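Long-range contacts in galactose mutarotase related enzyme (Lactobacillus acidophilus, PDB 3DCD), which probably acts as a carbohydrate-binding isomerase of the aldose 1-epimerase family, although its own substrate and reaction have not been established: residues Met163-Thr168 with Gly211-Val216; Trp230-Pro235 with Gly286-Tyr291. All blocks are in the same frame, centred on the assembly; numbering follows the deposited sequence.

How the interactions relate
Both contacts lie in one antiparallel sheet, their centres about 11 Å apart and on the same side of the chain's centre. Strand order runs 121-130, 282-292, 226-232, 214-220, 159-164, so interaction 2 joins 226-232 to 282-292 and interaction 1 joins 214-220 to 159-164. Between them, strands 214-220 and 226-232, successive in the chain, are direct neighbours: the backbone O of Asn214 and N of Thr231 are 3.0 Å apart, a probable hydrogen bond. The contacts follow in series, interaction 1 closing before interaction 2 opens. With the 214-220/226-232 pairing between them, they span the sheet from its middle strand, 282-292, to 159-164, next to the outermost strand 193-194.

Interaction 1. Residues Met163-Thr168 with Gly211-Val216; sequences MHPSVT and GNDNKV
His164 and Lys215 form an antiparallel hydrogen-bonded pair: His164 N donates to Lys215 O and Lys215 N to His164 O, both at 2.8 Å. The first bond is almost straight, 171° at the hydrogen. Both side chains leave on the same face of the sheet. That of Lys215 rises from CB and CG through CD, then turns at chi3 (-75°) to set CE against His164 CB at 3.7 Å. A second bend, at chi4 (-77°), turns NZ back to the loop that precedes its strand, where it donates to Asp213 O at 2.6 Å, in the plane of that carbonyl. The lysine thus closes a loop on its own segment, and its side chain also packs on Asn228 of strand 226-232. On the other face, selenomethionine Met163 and Val216 lie side by side, CE reaching CG2 at 4.1 Å. Beyond the strand end a cis peptide leads into Pro165, whose CG lies 3.6 Å from Asp213 OD2 and 3.7 Å from OD1, the ring and the carboxylate side chain crossing at about a right angle. An alanine in place of Pro165 would probably open a gap beside the Asp213 carboxylate and, without the proline ring, make the cis peptide after His164 hard to keep. This is ordinary antiparallel strand pairing, here between strands 159-164 and 214-220 in one of the large sheets of the aldose 1-epimerase β-sandwich fold.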
loop_
_atom_site.group_PDB
_atom_site.type_symbol
_atom_site.label_atom_id
_atom_site.label_comp_id
_atom_site.label_asym_id
_atom_site.label_seq_id
_atom_site.Cartn_x
_atom_site.Cartn_y
_atom_site.Cartn_z
HETATM N N MSE A 163 -15.247 6.938 -0.323
HETATM C CA MSE A 163 -15.092 5.760 -1.152
HETATM C C MSE A 163 -16.196 5.662 -2.193
HETATM O O MSE A 163 -17.371 5.918 -1.905
HETATM C CB MSE A 163 -15.039 4.522 -0.276
HETATM C CG MSE A 163 -13.995 4.644 0.807
HETATM SE SE MSE A 163 -13.835 3.007 1.846
HETATM C CE MSE A 163 -13.397 1.850 0.384
ATOM N N HIS A 164 -15.806 5.336 -3.418
ATOM C CA HIS A 164 -16.763 5.104 -4.488
ATOM C C HIS A 164 -16.575 3.665 -4.993
ATOM O O HIS A 164 -15.449 3.186 -5.044
ATOM C CB HIS A 164 -16.552 6.133 -5.599
ATOM C CG HIS A 164 -16.669 7.555 -5.128
ATOM N ND1 HIS A 164 -15.595 8.272 -4.634
ATOM C CD2 HIS A 164 -17.741 8.380 -5.049
ATOM C CE1 HIS A 164 -15.997 9.481 -4.288
ATOM N NE2 HIS A 164 -17.295 9.573 -4.531
ATOM N N PRO A 165 -17.678 2.945 -5.297
ATOM C CA PRO A 165 -19.101 3.324 -5.150
ATOM C C PRO A 165 -19.438 3.616 -3.696
ATOM O O PRO A 165 -18.768 3.095 -2.803
ATOM C CB PRO A 165 -19.851 2.053 -5.580
ATOM C CG PRO A 165 -18.875 1.259 -6.371
ATOM C CD PRO A 165 -17.521 1.577 -5.812
ATOM N N SER A 166 -20.467 4.434 -3.471
ATOM C CA SER A 166 -20.851 4.860 -2.128
ATOM C C SER A 166 -21.764 3.809 -1.539
ATOM O O SER A 166 -23.001 3.917 -1.619
ATOM C CB SER A 166 -21.586 6.204 -2.163
ATOM O OG SER A 166 -20.687 7.265 -2.488
ATOM N N VAL A 167 -21.154 2.788 -0.954
ATOM C CA VAL A 167 -21.911 1.717 -0.326
ATOM C C VAL A 167 -21.283 1.409 1.005
ATOM O O VAL A 167 -20.067 1.587 1.175
ATOM C CB VAL A 167 -21.967 0.444 -1.187
ATOM C CG1 VAL A 167 -22.730 0.726 -2.502
ATOM C CG2 VAL A 167 -20.569 -0.119 -1.472
ATOM N N THR A 168 -22.108 0.954 1.949
ATOM C CA THR A 168 -21.614 0.498 3.238
ATOM C C THR A 168 -20.810 -0.788 3.028
ATOM O O THR A 168 -21.218 -1.673 2.257
ATOM C CB THR A 168 -22.792 0.303 4.211
ATOM O OG1 THR A 168 -23.352 1.594 4.506
ATOM C CG2 THR A 168 -22.305 -0.247 5.517
ATOM N N GLY A 211 -15.705 -6.135 -6.297
ATOM C CA GLY A 211 -15.652 -5.644 -7.679
ATOM C C GLY A 211 -14.337 -4.946 -8.000
ATOM O O GLY A 211 -13.379 -5.022 -7.222
ATOM N N ASN A 212 -14.283 -4.237 -9.124
ATOM C CA ASN A 212 -13.033 -3.561 -9.512
ATOM C C ASN A 212 -13.131 -2.072 -9.793
ATOM O O ASN A 212 -12.269 -1.484 -10.468
ATOM C CB ASN A 212 -12.347 -4.291 -10.675
ATOM C CG ASN A 212 -13.310 -4.673 -11.783
ATOM O OD1 ASN A 212 -13.247 -5.795 -12.311
ATOM N ND2 ASN A 212 -14.215 -3.753 -12.141
ATOM N N ASP A 213 -14.167 -1.449 -9.261
ATOM C CA ASP A 213 -14.413 -0.036 -9.537
ATOM C C ASP A 213 -14.203 0.820 -8.318
ATOM O O ASP A 213 -14.634 1.975 -8.294
ATOM C CB ASP A 213 -15.813 0.202 -10.140
ATOM C CG ASP A 213 -16.952 -0.338 -9.272
ATOM O OD1 ASP A 213 -16.718 -1.072 -8.271
ATOM O OD2 ASP A 213 -18.112 -0.025 -9.620
ATOM N N ASN A 214 -13.529 0.270 -7.309
ATOM C CA ASN A 214 -13.371 0.993 -6.061
ATOM C C ASN A 214 -12.332 2.088 -6.172
ATOM O O ASN A 214 -11.234 1.899 -6.738
ATOM C CB ASN A 214 -13.048 0.062 -4.890
ATOM C CG ASN A 214 -14.086 -1.023 -4.728
ATOM O OD1 ASN A 214 -13.823 -2.199 -4.991
ATOM N ND2 ASN A 214 -15.272 -0.634 -4.311
ATOM N N LYS A 215 -12.704 3.240 -5.640
ATOM C CA LYS A 215 -11.808 4.380 -5.603
ATOM C C LYS A 215 -11.924 5.034 -4.243
ATOM O O LYS A 215 -13.026 5.257 -3.750
ATOM C CB LYS A 215 -12.162 5.386 -6.699
ATOM C CG LYS A 215 -12.307 4.731 -8.060
ATOM C CD LYS A 215 -13.146 5.566 -9.044
ATOM C CE LYS A 215 -14.688 5.535 -8.786
ATOM N NZ LYS A 215 -15.409 4.286 -9.242
ATOM N N VAL A 216 -10.791 5.349 -3.646
ATOM C CA VAL A 216 -10.771 6.072 -2.383
ATOM C C VAL A 216 -10.265 7.499 -2.677
ATOM O O VAL A 216 -9.171 7.653 -3.227
ATOM C CB VAL A 216 -9.853 5.377 -1.340
ATOM C CG1 VAL A 216 -9.900 6.124 0.006
ATOM C CG2 VAL A 216 -10.241 3.878 -1.160
#

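Interaction 2. Residues Trp230-Pro235 with Gly286-Tyr291; sequences WTRDAP and GFSMTY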
loop_
_atom_site.group_PDB
_atom_site.type_symbol
_atom_site.label_atom_id
_atom_site.label_comp_id
_atom_site.label_asym_id
_atom_site.label_seq_id
_atom_site.Cartn_x
_atom_site.Cartn_y
_atom_site.Cartn_z
ATOM N N TRP A 230 -7.311 4.349 -7.089
ATOM C CA TRP A 230 -8.162 3.342 -7.723
ATOM C C TRP A 230 -7.548 1.981 -7.363
ATOM O O TRP A 230 -6.392 1.687 -7.721
ATOM C CB TRP A 230 -8.166 3.550 -9.236
ATOM C CG TRP A 230 -8.548 4.958 -9.642
ATOM C CD1 TRP A 230 -7.821 6.115 -9.424
ATOM C CD2 TRP A 230 -9.728 5.361 -10.339
ATOM N NE1 TRP A 230 -8.493 7.201 -9.925
ATOM C CE2 TRP A 230 -9.660 6.772 -10.502
ATOM C CE3 TRP A 230 -10.836 4.674 -10.847
ATOM C CZ2 TRP A 230 -10.664 7.504 -11.150
ATOM C CZ3 TRP A 230 -11.842 5.404 -11.492
ATOM C CH2 TRP A 230 -11.745 6.805 -11.643
ATOM N N THR A 231 -8.310 1.152 -6.649
ATOM C CA THR A 231 -7.753 -0.076 -6.055
ATOM C C THR A 231 -7.953 -1.294 -6.942
ATOM O O THR A 231 -7.621 -2.419 -6.545
ATOM C CB THR A 231 -8.372 -0.354 -4.677
ATOM O OG1 THR A 231 -9.797 -0.409 -4.816
ATOM C CG2 THR A 231 -8.001 0.772 -3.662
ATOM N N ARG A 232 -8.503 -1.069 -8.139
ATOM C CA ARG A 232 -8.741 -2.143 -9.104
ATOM C C ARG A 232 -9.416 -3.330 -8.392
ATOM O O ARG A 232 -10.451 -3.148 -7.739
ATOM C CB ARG A 232 -7.425 -2.522 -9.793
ATOM C CG ARG A 232 -6.753 -1.320 -10.499
ATOM C CD ARG A 232 -5.563 -1.760 -11.362
ATOM N NE ARG A 232 -4.653 -0.650 -11.649
ATOM C CZ ARG A 232 -3.374 -0.809 -11.974
ATOM N NH1 ARG A 232 -2.851 -2.023 -12.064
ATOM N NH2 ARG A 232 -2.613 0.239 -12.218
ATOM N N ASP A 233 -8.835 -4.522 -8.482
ATOM C CA ASP A 233 -9.471 -5.701 -7.903
ATOM C C ASP A 233 -8.994 -6.057 -6.493
ATOM O O ASP A 233 -9.179 -7.200 -6.044
ATOM C CB ASP A 233 -9.322 -6.907 -8.838
ATOM C CG ASP A 233 -7.859 -7.306 -9.092
ATOM O OD1 ASP A 233 -6.895 -6.631 -8.629
ATOM O OD2 ASP A 233 -7.678 -8.329 -9.780
ATOM N N ALA A 234 -8.364 -5.114 -5.786
ATOM C CA ALA A 234 -7.928 -5.421 -4.407
ATOM C C ALA A 234 -9.137 -5.872 -3.587
ATOM O O ALA A 234 -10.180 -5.212 -3.630
ATOM C CB ALA A 234 -7.274 -4.196 -3.749
ATOM N N PRO A 235 -9.022 -7.001 -2.866
ATOM C CA PRO A 235 -10.129 -7.412 -2.002
ATOM C C PRO A 235 -10.224 -6.620 -0.695
ATOM O O PRO A 235 -11.229 -6.736 0.010
ATOM C CB PRO A 235 -9.819 -8.877 -1.720
ATOM C CG PRO A 235 -8.329 -8.966 -1.801
ATOM C CD PRO A 235 -7.913 -7.974 -2.843
ATOM N N GLY A 286 -2.373 -4.408 -8.990
ATOM C CA GLY A 286 -1.842 -3.062 -8.898
ATOM C C GLY A 286 -2.937 -2.067 -8.681
ATOM O O GLY A 286 -4.139 -2.425 -8.615
ATOM N N PHE A 287 -2.524 -0.803 -8.557
ATOM C CA PHE A 287 -3.461 0.276 -8.304
ATOM C C PHE A 287 -2.940 1.565 -8.923
ATOM O O PHE A 287 -1.791 1.618 -9.357
ATOM C CB PHE A 287 -3.716 0.425 -6.801
ATOM C CG PHE A 287 -2.472 0.716 -5.991
ATOM C CD1 PHE A 287 -1.620 -0.331 -5.596
ATOM C CD2 PHE A 287 -2.161 2.025 -5.619
ATOM C CE1 PHE A 287 -0.487 -0.075 -4.836
ATOM C CE2 PHE A 287 -1.023 2.293 -4.844
ATOM C CZ PHE A 287 -0.188 1.252 -4.464
ATOM N N SER A 288 -3.788 2.589 -8.970
ATOM C CA SER A 288 -3.444 3.831 -9.638
ATOM C C SER A 288 -3.751 5.023 -8.746
ATOM O O SER A 288 -4.718 4.998 -7.988
ATOM C CB SER A 288 -4.207 3.967 -10.945
ATOM O OG SER A 288 -3.923 2.847 -11.761
HETATM N N MSE A 289 -2.933 6.065 -8.859
HETATM C CA MSE A 289 -3.082 7.235 -8.004
HETATM C C MSE A 289 -3.104 8.456 -8.896
HETATM O O MSE A 289 -2.267 8.571 -9.788
HETATM C CB MSE A 289 -1.900 7.342 -7.035
HETATM C CG MSE A 289 -1.829 6.262 -5.945
HETATM SE SE MSE A 289 -0.031 6.061 -5.204
HETATM C CE MSE A 289 0.779 5.145 -6.764
ATOM N N THR A 290 -4.052 9.365 -8.662
ATOM C CA THR A 290 -4.015 10.682 -9.308
ATOM C C THR A 290 -3.842 11.773 -8.239
ATOM O O THR A 290 -4.327 11.632 -7.113
ATOM C CB THR A 290 -5.267 10.972 -10.155
ATOM O OG1 THR A 290 -6.412 11.100 -9.295
ATOM C CG2 THR A 290 -5.510 9.832 -11.142
ATOM N N TYR A 291 -3.143 12.838 -8.601
ATOM C CA TYR A 291 -2.825 13.903 -7.662
ATOM C C TYR A 291 -3.279 15.265 -8.164
ATOM O O TYR A 291 -3.060 15.602 -9.330
ATOM C CB TYR A 291 -1.318 13.959 -7.437
ATOM C CG TYR A 291 -0.685 12.606 -7.184
ATOM C CD1 TYR A 291 -0.547 12.112 -5.889
ATOM C CD2 TYR A 291 -0.238 11.823 -8.240
ATOM C CE1 TYR A 291 0.034 10.847 -5.645
ATOM C CE2 TYR A 291 0.342 10.567 -8.013
ATOM C CZ TYR A 291 0.474 10.093 -6.716
ATOM O OH TYR A 291 1.058 8.867 -6.508
#
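Arg232 lays its side chain across strand 282-292 at Gly286-Ser288, its guanidinium flat over the peptide that joins Gly286 to Phe287. Phe287 N sits beneath the centre of the group, 3.5 Å from CZ, while Gly286 C lies nearer its rim. In the guanidinium plane, NH2 donates to Ser288 OG at 3.0 Å with a nearly straight angle of 170°, which would fix the rotation of the group. The arginine side chain, extended from CG to NE, runs past Gly286 O, with CD closest at 3.2 Å. Any CB on Gly286 would run into NH1. Alongside, Trp230 and Ser288 make a hydrogen-bonded antiparallel pair, Trp230 N to Ser288 O at 2.8 Å and Ser288 N to Trp230 O at 3.0 Å. The indole turns an edge to the same Ser288 carbonyl, CD1 lying 3.6 Å from O. What positions Arg232 is the type II' turn from Thr231 to Ala234, closed by Ala234 N to Thr231 O; Arg232 occupies its second position with a positive phi of 47°. Farther out, Glu123 OE2 forms a long, weak ion pair with Arg232 NH2, and Asp233 OD1 accepts from Trp256 NE1. Strand 282-292 is bonded on its other side to strand 121-130, through Phe287 with Glu124 and Met289 with Leu122, while the Phe287 side chain packs on Pro144 and Pro254 of strands 136-147 and 249-256 in the second sheet.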